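Local atomic coordinates of DNA-(apurinic or apyrimidinic site) lyase (Xenopus laevis, PDB entry 6WCD), a protein that cleaves the DNA backbone weakly at abasic sites and, as a metal-dependent 3'-5' exonuclease, resects DNA ends during repair of oxidative damage. Residues 52-56 with 317-322; 190-194 with 248-254. Numbering follows the deposited sequence.

How the interactions relate
Both contacts belong to the catalytic domain of APE2, a two-sheet nuclease of the exonuclease/endonuclease/phosphatase family, and they lie on opposite sides of the chain's centre, with their own centres about 35 Å apart and nearest atoms about 22 Å apart. Interaction 1 fastens the chain after strand 310-312 back onto edge strand 53-57, and interaction 2 lies, in sequence, between the two segments of interaction 1, joining two connections around the other sheet. Neither reaches the catalytic residues directly. The side chain of Phe56 is about 10 Å from that of the Mg(2+) ligand Glu34, whereas the Phe254 side chain is about 9 Å from that of His300, which probably contacts DNA, and about 8 Å from that of Asp273, probably important for catalysis.

Interaction 1 of 2, residues 52-56 with 317-322; sequences YNSYF and CPPLCT
Residues 53-56 run as an extended strand, and the irregular segment 317-322 passes beside it, with a type I turn from Pro318 to Cys321 closed by Cys321 N to Pro318 O at 3.0 Å. The backbones come closest at Tyr55 and Cys321, whose CA atoms are 5.0 Å apart. The one direct backbone hydrogen bond between them runs from Thr322 N to Ser54 O (3.0 Å, 168° at the hydrogen); the same carbonyl receives a CA-H...O contact from Cys321 CA at 3.3 Å. The hydroxyls Thr322 OG1 and Ser54 OG, both on p rotamers, are 2.7 Å apart, and Ser54 OG also hydrogen-bonds the carbonyl of Ala47. Strand 53-57 is an edge of the six-stranded sheet in the two-sheet DNase I-like fold: Asn53 and Tyr55 pair with Cys72 and Thr70 of strand 68-72, while Ser54 and Phe56 turn their amides to the other side. On that open edge, where Thr322 N takes Ser54 O directly, two waters serve these amides. One accepts from Ser54 N (3.0 Å) and lies 2.8 Å from Thr322 OG1; the second accepts from Phe56 N (2.9 Å) and donates to Leu320 O (2.7 Å). Tyr55, with chi1 m, sends its ring along the turn, CE1 reaching Cys321 CB at 3.5 Å and CD1 reaching Leu320 CB at 4.1 Å, with Cys321 SG 4.7 Å from the ring centroid. Its hydroxyl OH, 3.3 Å from Pro318 CD, donates to Asn53 OD1 at 2.7 Å. Cys317 SG packs on Asn53 CB at 3.6 Å, and Thr322 CG2 on Phe56 CD1 at 3.5 Å.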
ATOM      1  N   TYR A  52      -0.825  13.463 -12.747  1.00 15.41           N
ATOM      2  CA  TYR A  52      -1.353  12.356 -11.991  1.00 13.58           C
ATOM      3  C   TYR A  52      -2.756  12.671 -11.518  1.00 13.50           C
ATOM      4  O   TYR A  52      -3.121  13.844 -11.333  1.00 16.31           O
ATOM      5  CB  TYR A  52      -0.539  12.049 -10.733  1.00 13.76           C
ATOM      6  CG  TYR A  52       0.911  11.702 -11.030  1.00 13.08           C
ATOM      7  CD1 TYR A  52       1.836  12.719 -11.197  1.00 14.90           C
ATOM      8  CD2 TYR A  52       1.327  10.392 -11.211  1.00 13.56           C
ATOM      9  CE1 TYR A  52       3.183  12.440 -11.504  1.00 17.16           C
ATOM     10  CE2 TYR A  52       2.692  10.100 -11.539  1.00 14.02           C
ATOM     11  CZ  TYR A  52       3.572  11.140 -11.678  1.00 15.60           C
ATOM     12  OH  TYR A  52       4.886  10.811 -12.035  1.00 17.57           O
ATOM     13  N   ASN A  53      -3.550  11.617 -11.325  1.00 13.51           N
ATOM     14  CA  ASN A  53      -4.803  11.703 -10.594  1.00 12.76           C
ATOM     15  C   ASN A  53      -4.627  10.871  -9.341  1.00 14.09           C
ATOM     16  O   ASN A  53      -4.097   9.749  -9.402  1.00 13.93           O
ATOM     17  CB  ASN A  53      -6.030  11.282 -11.416  1.00 13.41           C
ATOM     18  CG  ASN A  53      -5.931   9.938 -12.114  1.00 14.43           C
ATOM     19  OD1 ASN A  53      -6.538   8.938 -11.666  1.00 16.26           O
ATOM     20  ND2 ASN A  53      -5.211   9.886 -13.214  1.00 18.58           N
ATOM     21  N   SER A  54      -4.997  11.427  -8.192  1.00 12.49           N
ATOM     22  CA  SER A  54      -4.641  10.796  -6.930  1.00 11.54           C
ATOM     23  C   SER A  54      -5.826  10.567  -6.022  1.00 11.57           C
ATOM     24  O   SER A  54      -6.839  11.246  -6.102  1.00 13.27           O
ATOM     25  CB  SER A  54      -3.596  11.613  -6.188  1.00 14.00           C
ATOM     26  OG  SER A  54      -4.137  12.882  -5.745  1.00 15.50           O
ATOM     27  N   TYR A  55      -5.623   9.611  -5.116  1.00 11.32           N
ATOM     28  CA  TYR A  55      -6.644   9.038  -4.226  1.00 10.05           C
ATOM     29  C   TYR A  55      -6.020   8.875  -2.857  1.00 10.83           C
ATOM     30  O   TYR A  55      -5.113   8.074  -2.680  1.00 11.60           O
ATOM     31  CB  TYR A  55      -7.160   7.695  -4.783  1.00 12.95           C
ATOM     32  CG  TYR A  55      -7.584   7.864  -6.228  1.00 11.87           C
ATOM     33  CD1 TYR A  55      -8.889   8.262  -6.543  1.00 12.65           C
ATOM     34  CD2 TYR A  55      -6.641   7.790  -7.265  1.00 12.84           C
ATOM     35  CE1 TYR A  55      -9.266   8.574  -7.843  1.00 13.92           C
ATOM     36  CE2 TYR A  55      -6.994   8.109  -8.557  1.00 11.60           C
ATOM     37  CZ  TYR A  55      -8.312   8.496  -8.839  1.00 12.55           C
ATOM     38  OH  TYR A  55      -8.703   8.847 -10.107  1.00 15.26           O
ATOM     39  N   PHE A  56      -6.520   9.631  -1.899  1.00 12.72           N
ATOM     40  CA  PHE A  56      -5.959   9.676  -0.544  1.00 11.92           C
ATOM     41  C   PHE A  56      -6.939   9.060   0.427  1.00 12.45           C
ATOM     42  O   PHE A  56      -8.168   9.222   0.281  1.00 15.67           O
ATOM     43  CB  PHE A  56      -5.684  11.113  -0.073  1.00 11.40           C
ATOM     44  CG  PHE A  56      -4.382  11.692  -0.534  1.00 12.99           C
ATOM     45  CD1 PHE A  56      -4.088  11.888  -1.838  1.00 13.49           C
ATOM     46  CD2 PHE A  56      -3.457  12.079   0.411  1.00 13.04           C
ATOM     47  CE1 PHE A  56      -2.860  12.430  -2.243  1.00 13.33           C
ATOM     48  CE2 PHE A  56      -2.257  12.614   0.042  1.00 13.53           C
ATOM     49  CZ  PHE A  56      -1.964  12.837  -1.301  1.00 12.96           C
ATOM     50  N   CYS A 317     -12.134  10.256 -13.707  1.00 20.86           N
ATOM     51  CA  CYS A 317     -11.686   9.904 -12.378  1.00 18.42           C
ATOM     52  C   CYS A 317     -12.872   9.646 -11.442  1.00 17.18           C
ATOM     53  O   CYS A 317     -13.843  10.420 -11.442  1.00 20.27           O
ATOM     54  CB  CYS A 317     -10.843  11.031 -11.807  1.00 19.34           C
ATOM     55  SG  CYS A 317      -9.346  11.389 -12.692  1.00 23.04           S
ATOM     56  N   PRO A 318     -12.823   8.592 -10.634  1.00 15.89           N
ATOM     57  CA  PRO A 318     -13.915   8.307  -9.723  1.00 19.09           C
ATOM     58  C   PRO A 318     -13.996   9.348  -8.610  1.00 18.91           C
ATOM     59  O   PRO A 318     -13.032  10.085  -8.380  1.00 16.43           O
ATOM     60  CB  PRO A 318     -13.586   6.921  -9.178  1.00 24.18           C
ATOM     61  CG  PRO A 318     -12.176   6.623  -9.527  1.00 24.59           C
ATOM     62  CD  PRO A 318     -11.752   7.567 -10.616  1.00 16.79           C
ATOM     63  N   PRO A 319     -15.100   9.394  -7.870  1.00 18.41           N
ATOM     64  CA  PRO A 319     -15.362  10.550  -6.979  1.00 18.60           C
ATOM     65  C   PRO A 319     -14.363  10.735  -5.855  1.00 16.53           C
ATOM     66  O   PRO A 319     -14.310  11.847  -5.290  1.00 19.25           O
ATOM     67  CB  PRO A 319     -16.762  10.235  -6.414  1.00 24.05           C
ATOM     68  CG  PRO A 319     -17.410   9.399  -7.464  1.00 25.49           C
ATOM     69  CD  PRO A 319     -16.307   8.567  -8.097  1.00 21.10           C
ATOM     70  N   LEU A 320     -13.609   9.726  -5.477  1.00 16.04           N
ATOM     71  CA  LEU A 320     -12.629   9.846  -4.409  1.00 15.51           C
ATOM     72  C   LEU A 320     -11.455  10.710  -4.833  1.00 17.57           C
ATOM     73  O   LEU A 320     -10.680  11.129  -3.985  1.00 17.02           O
ATOM     74  CB  LEU A 320     -12.105   8.478  -3.981  1.00 15.24           C
ATOM     75  CG  LEU A 320     -11.145   8.403  -2.816  1.00 16.88           C
ATOM     76  CD1 LEU A 320     -11.739   8.986  -1.540  1.00 22.77           C
ATOM     77  CD2 LEU A 320     -10.757   6.948  -2.550  1.00 18.28           C
ATOM     78  N   CYS A 321     -11.299  10.965  -6.101  1.00 15.28           N
ATOM     79  CA  CYS A 321     -10.123  11.702  -6.552  1.00 14.18           C
ATOM     80  C   CYS A 321     -10.025  13.061  -5.839  1.00 14.52           C
ATOM     81  O   CYS A 321     -11.024  13.787  -5.660  1.00 16.35           O
ATOM     82  CB  CYS A 321     -10.172  11.927  -8.060  1.00 15.67           C
ATOM     83  SG  CYS A 321      -8.714  12.683  -8.770  1.00 17.59           S
ATOM     84  N   THR A 322      -8.796  13.410  -5.443  1.00 14.37           N
ATOM     85  CA  THR A 322      -8.507  14.660  -4.757  1.00 13.54           C
ATOM     86  C   THR A 322      -8.926  15.885  -5.547  1.00 15.74           C
ATOM     87  O   THR A 322      -9.195  16.948  -4.963  1.00 18.18           O
ATOM     88  CB  THR A 322      -7.019  14.755  -4.444  1.00 15.94           C
ATOM     89  OG1 THR A 322      -6.286  14.579  -5.639  1.00 17.02           O
ATOM     90  CG2 THR A 322      -6.575  13.719  -3.442  1.00 15.88           C
TER
HETATM   91  O   HOH W   1      -5.624  14.388  -8.381  1.00 18.03           O
HETATM   92  O   HOH W   2      -8.822  11.426  -2.045  1.00 17.83           O

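Interaction 2 of 2, residues 190-194 with 248-254; sequences PLDHC and PTQKNAF
Two connections of the DNase I-like fold meet here, the loop between strand 177-181 and helix 206-214 and the link from helix 242-246 to strand 256-257. Residues 190-192 form a 3-10 turn, with His193 N bonded to Pro190 O at 3.2 Å, before the chain extends through His193 and Cys194. The facing segment has no regular structure: Asn252 takes a left-handed conformation (phi 61°, psi 31°) and Ala253 centres an inverse gamma turn. The nearest CA pairs are Leu191 with Lys251 (6.2 Å), Asp192 with Phe254 (6.8 Å) and Cys194 with Asn252 (7.1 Å).

Van der Waals contacts centre on Leu191 and Phe254. Leu191 (t, p) lies against the backbone of 248-250, its CD2 3.6 Å from Pro248 O and CG 3.7 Å from Gln250 O, and its CD1 is 3.9 Å from Lys251 CG. Phe254 (chi1 m) brings its ring against the backbone of 191-194: CE1 is 3.7 Å from Asp192 C, and CZ is 3.6 Å from Cys194 N. Cys194 SG adds an oblique sulfur-aromatic contact, 5.2 Å from the centroid of that ring.

Arg244 is a partner common to both segments: it forms a salt bridge with Asp192 OD1, which also pairs with Arg271, and donates a hydrogen bond to Gln250 O. The CA-to-CB bond of Asp192 points away from 248-254.

No hydrogen bond joins the segments directly; two waters bridge them, both donating to Leu191 O. One accepts from Asn252 N at 3.0 Å. The other, 2.8 Å from Leu191 O, also donates to Gln250 O at 2.9 Å and accepts from Ala253 N at 3.0 Å.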
ATOM      1  N   PRO A 190      13.787 -15.086   8.455  1.00 21.94           N
ATOM      2  CA  PRO A 190      15.089 -14.617   8.975  1.00 21.85           C
ATOM      3  C   PRO A 190      15.898 -13.806   7.984  1.00 26.01           C
ATOM      4  O   PRO A 190      16.563 -12.842   8.372  1.00 24.32           O
ATOM      5  CB  PRO A 190      15.795 -15.937   9.356  1.00 25.37           C
ATOM      6  CG  PRO A 190      14.683 -16.800   9.763  1.00 30.45           C
ATOM      7  CD  PRO A 190      13.599 -16.518   8.752  1.00 23.77           C
ATOM      8  N   LEU A 191      15.858 -14.177   6.699  1.00 24.40           N
ATOM      9  CA  LEU A 191      16.568 -13.469   5.648  1.00 26.16           C
ATOM     10  C   LEU A 191      16.140 -12.011   5.545  1.00 22.25           C
ATOM     11  O   LEU A 191      16.890 -11.177   5.005  1.00 24.75           O
ATOM     12  CB  LEU A 191      16.277 -14.186   4.323  1.00 34.25           C
ATOM     13  CG  LEU A 191      17.141 -13.957   3.115  1.00 40.02           C
ATOM     14  CD1 LEU A 191      18.570 -14.338   3.437  1.00 39.23           C
ATOM     15  CD2 LEU A 191      16.576 -14.781   1.960  1.00 32.32           C
ATOM     16  N   ASP A 192      14.956 -11.686   6.027  1.00 20.12           N
ATOM     17  CA  ASP A 192      14.362 -10.375   5.895  1.00 17.84           C
ATOM     18  C   ASP A 192      14.783  -9.402   6.970  1.00 20.70           C
ATOM     19  O   ASP A 192      14.242  -8.283   7.038  1.00 22.79           O
ATOM     20  CB  ASP A 192      12.835 -10.481   5.900  1.00 18.09           C
ATOM     21  CG  ASP A 192      12.319 -11.233   4.679  1.00 22.07           C
ATOM     22  OD1 ASP A 192      12.714 -10.859   3.558  1.00 19.41           O
ATOM     23  OD2 ASP A 192      11.590 -12.245   4.831  1.00 22.27           O
ATOM     24  N   HIS A 193      15.718  -9.770   7.825  1.00 21.34           N
ATOM     25  CA  HIS A 193      16.089  -8.978   8.995  0.50 23.48           C
ATOM     26  C   HIS A 193      17.594  -9.118   9.200  1.00 23.28           C
ATOM     27  O   HIS A 193      18.180 -10.146   8.853  1.00 24.12           O
ATOM     28  CB  HIS A 193      15.282  -9.463  10.217  0.50 28.21           C
ATOM     29  CG  HIS A 193      15.435  -8.609  11.434  0.50 33.80           C
ATOM     30  ND1 HIS A 193      16.404  -8.848  12.382  0.50 35.20           N
ATOM     31  CD2 HIS A 193      14.734  -7.533  11.870  0.50 43.12           C
ATOM     32  CE1 HIS A 193      16.306  -7.945  13.343  0.50 38.00           C
ATOM     33  NE2 HIS A 193      15.298  -7.141  13.063  0.50 38.25           N
ATOM     34  N   CYS A 194      18.181  -8.115   9.828  1.00 26.77           N
ATOM     35  CA  CYS A 194      19.587  -8.174  10.111  1.00 29.19           C
ATOM     36  C   CYS A 194      19.854  -9.323  11.088  1.00 26.59           C
ATOM     37  O   CYS A 194      19.069  -9.576  12.010  1.00 30.42           O
ATOM     38  CB  CYS A 194      20.064  -6.853  10.715  1.00 53.96           C
ATOM     39  SG  CYS A 194      21.542  -6.167   9.931  1.00 55.00           S
ATOM     40  N   PRO A 248      14.548 -15.193  -4.339  1.00 21.75           N
ATOM     41  CA  PRO A 248      14.226 -15.966  -3.118  1.00 23.22           C
ATOM     42  C   PRO A 248      15.354 -16.039  -2.114  1.00 23.47           C
ATOM     43  O   PRO A 248      15.068 -16.302  -0.929  1.00 29.43           O
ATOM     44  CB  PRO A 248      13.901 -17.373  -3.656  1.00 24.15           C
ATOM     45  CG  PRO A 248      14.494 -17.416  -5.009  1.00 22.86           C
ATOM     46  CD  PRO A 248      14.385 -16.010  -5.557  1.00 20.52           C
ATOM     47  N   THR A 249      16.609 -15.871  -2.526  1.00 23.31           N
ATOM     48  CA  THR A 249      17.749 -16.028  -1.618  1.00 25.44           C
ATOM     49  C   THR A 249      18.550 -14.743  -1.419  1.00 26.67           C
ATOM     50  O   THR A 249      19.584 -14.767  -0.728  1.00 30.44           O
ATOM     51  CB  THR A 249      18.702 -17.126  -2.109  1.00 29.59           C
ATOM     52  OG1 THR A 249      19.309 -16.726  -3.335  1.00 32.24           O
ATOM     53  CG2 THR A 249      17.984 -18.444  -2.303  1.00 35.05           C
ATOM     54  N   GLN A 250      18.112 -13.618  -1.968  1.00 23.04           N
ATOM     55  CA  GLN A 250      18.920 -12.397  -1.879  1.00 22.17           C
ATOM     56  C   GLN A 250      19.027 -11.928  -0.423  1.00 22.13           C
ATOM     57  O   GLN A 250      18.005 -11.740   0.245  1.00 21.86           O
ATOM     58  CB  GLN A 250      18.292 -11.306  -2.739  1.00 21.99           C
ATOM     59  CG  GLN A 250      19.066 -10.001  -2.798  1.00 24.90           C
ATOM     60  CD  GLN A 250      18.481  -8.999  -3.788  1.00 36.47           C
ATOM     61  OE1 GLN A 250      17.959  -9.366  -4.858  1.00 34.62           O
ATOM     62  NE2 GLN A 250      18.544  -7.721  -3.428  1.00 36.49           N
ATOM     63  N   LYS A 251      20.260 -11.721   0.034  1.00 25.73           N
ATOM     64  CA  LYS A 251      20.562 -11.281   1.398  1.00 23.86           C
ATOM     65  C   LYS A 251      20.614  -9.757   1.508  1.00 23.17           C
ATOM     66  O   LYS A 251      20.873  -9.047   0.547  1.00 26.25           O
ATOM     67  CB  LYS A 251      21.922 -11.855   1.827  1.00 31.34           C
ATOM     68  CG  LYS A 251      21.965 -13.346   1.850  1.00 35.74           C
ATOM     69  CD  LYS A 251      23.381 -13.823   2.213  1.00 52.03           C
ATOM     70  CE  LYS A 251      23.361 -15.080   3.072  1.00 67.94           C
ATOM     71  NZ  LYS A 251      24.740 -15.657   3.249  1.00 72.59           N
ATOM     72  N   ASN A 252      20.342  -9.256   2.735  1.00 27.14           N
ATOM     73  CA  ASN A 252      20.446  -7.806   3.027  1.00 28.52           C
ATOM     74  C   ASN A 252      19.530  -6.950   2.193  1.00 31.68           C
ATOM     75  O   ASN A 252      19.816  -5.780   1.884  1.00 31.64           O
ATOM     76  CB  ASN A 252      21.896  -7.349   2.855  1.00 33.55           C
ATOM     77  CG  ASN A 252      22.842  -8.167   3.683  1.00 37.31           C
ATOM     78  OD1 ASN A 252      23.838  -8.704   3.180  1.00 58.83           O
ATOM     79  ND2 ASN A 252      22.529  -8.307   4.956  1.00 39.98           N
ATOM     80  N   ALA A 253      18.379  -7.478   1.810  1.00 20.41           N
ATOM     81  CA  ALA A 253      17.493  -6.746   0.950  1.00 21.48           C
ATOM     82  C   ALA A 253      16.482  -6.031   1.839  1.00 22.81           C
ATOM     83  O   ALA A 253      15.309  -6.378   1.878  1.00 30.89           O
ATOM     84  CB  ALA A 253      16.775  -7.683   0.005  1.00 23.36           C
ATOM     85  N   PHE A 254      16.943  -4.988   2.509  1.00 16.70           N
ATOM     86  CA  PHE A 254      16.097  -4.295   3.458  1.00 14.73           C
ATOM     87  C   PHE A 254      15.436  -3.053   2.860  1.00 15.39           C
ATOM     88  O   PHE A 254      15.876  -2.529   1.825  1.00 15.52           O
ATOM     89  CB  PHE A 254      16.895  -3.905   4.694  1.00 16.29           C
ATOM     90  CG  PHE A 254      17.639  -5.085   5.329  1.00 19.44           C
ATOM     91  CD1 PHE A 254      17.057  -6.347   5.382  1.00 17.89           C
ATOM     92  CD2 PHE A 254      18.895  -4.899   5.838  1.00 22.21           C
ATOM     93  CE1 PHE A 254      17.735  -7.423   5.952  1.00 17.35           C
ATOM     94  CE2 PHE A 254      19.579  -5.965   6.427  1.00 21.08           C
ATOM     95  CZ  PHE A 254      18.978  -7.222   6.483  1.00 21.01           C
TER
HETATM   96  O   HOH W   3      17.010 -10.059   2.417  1.00 27.53           O
HETATM   97  O   HOH W   4      19.611 -11.148   4.902  1.00 27.82           O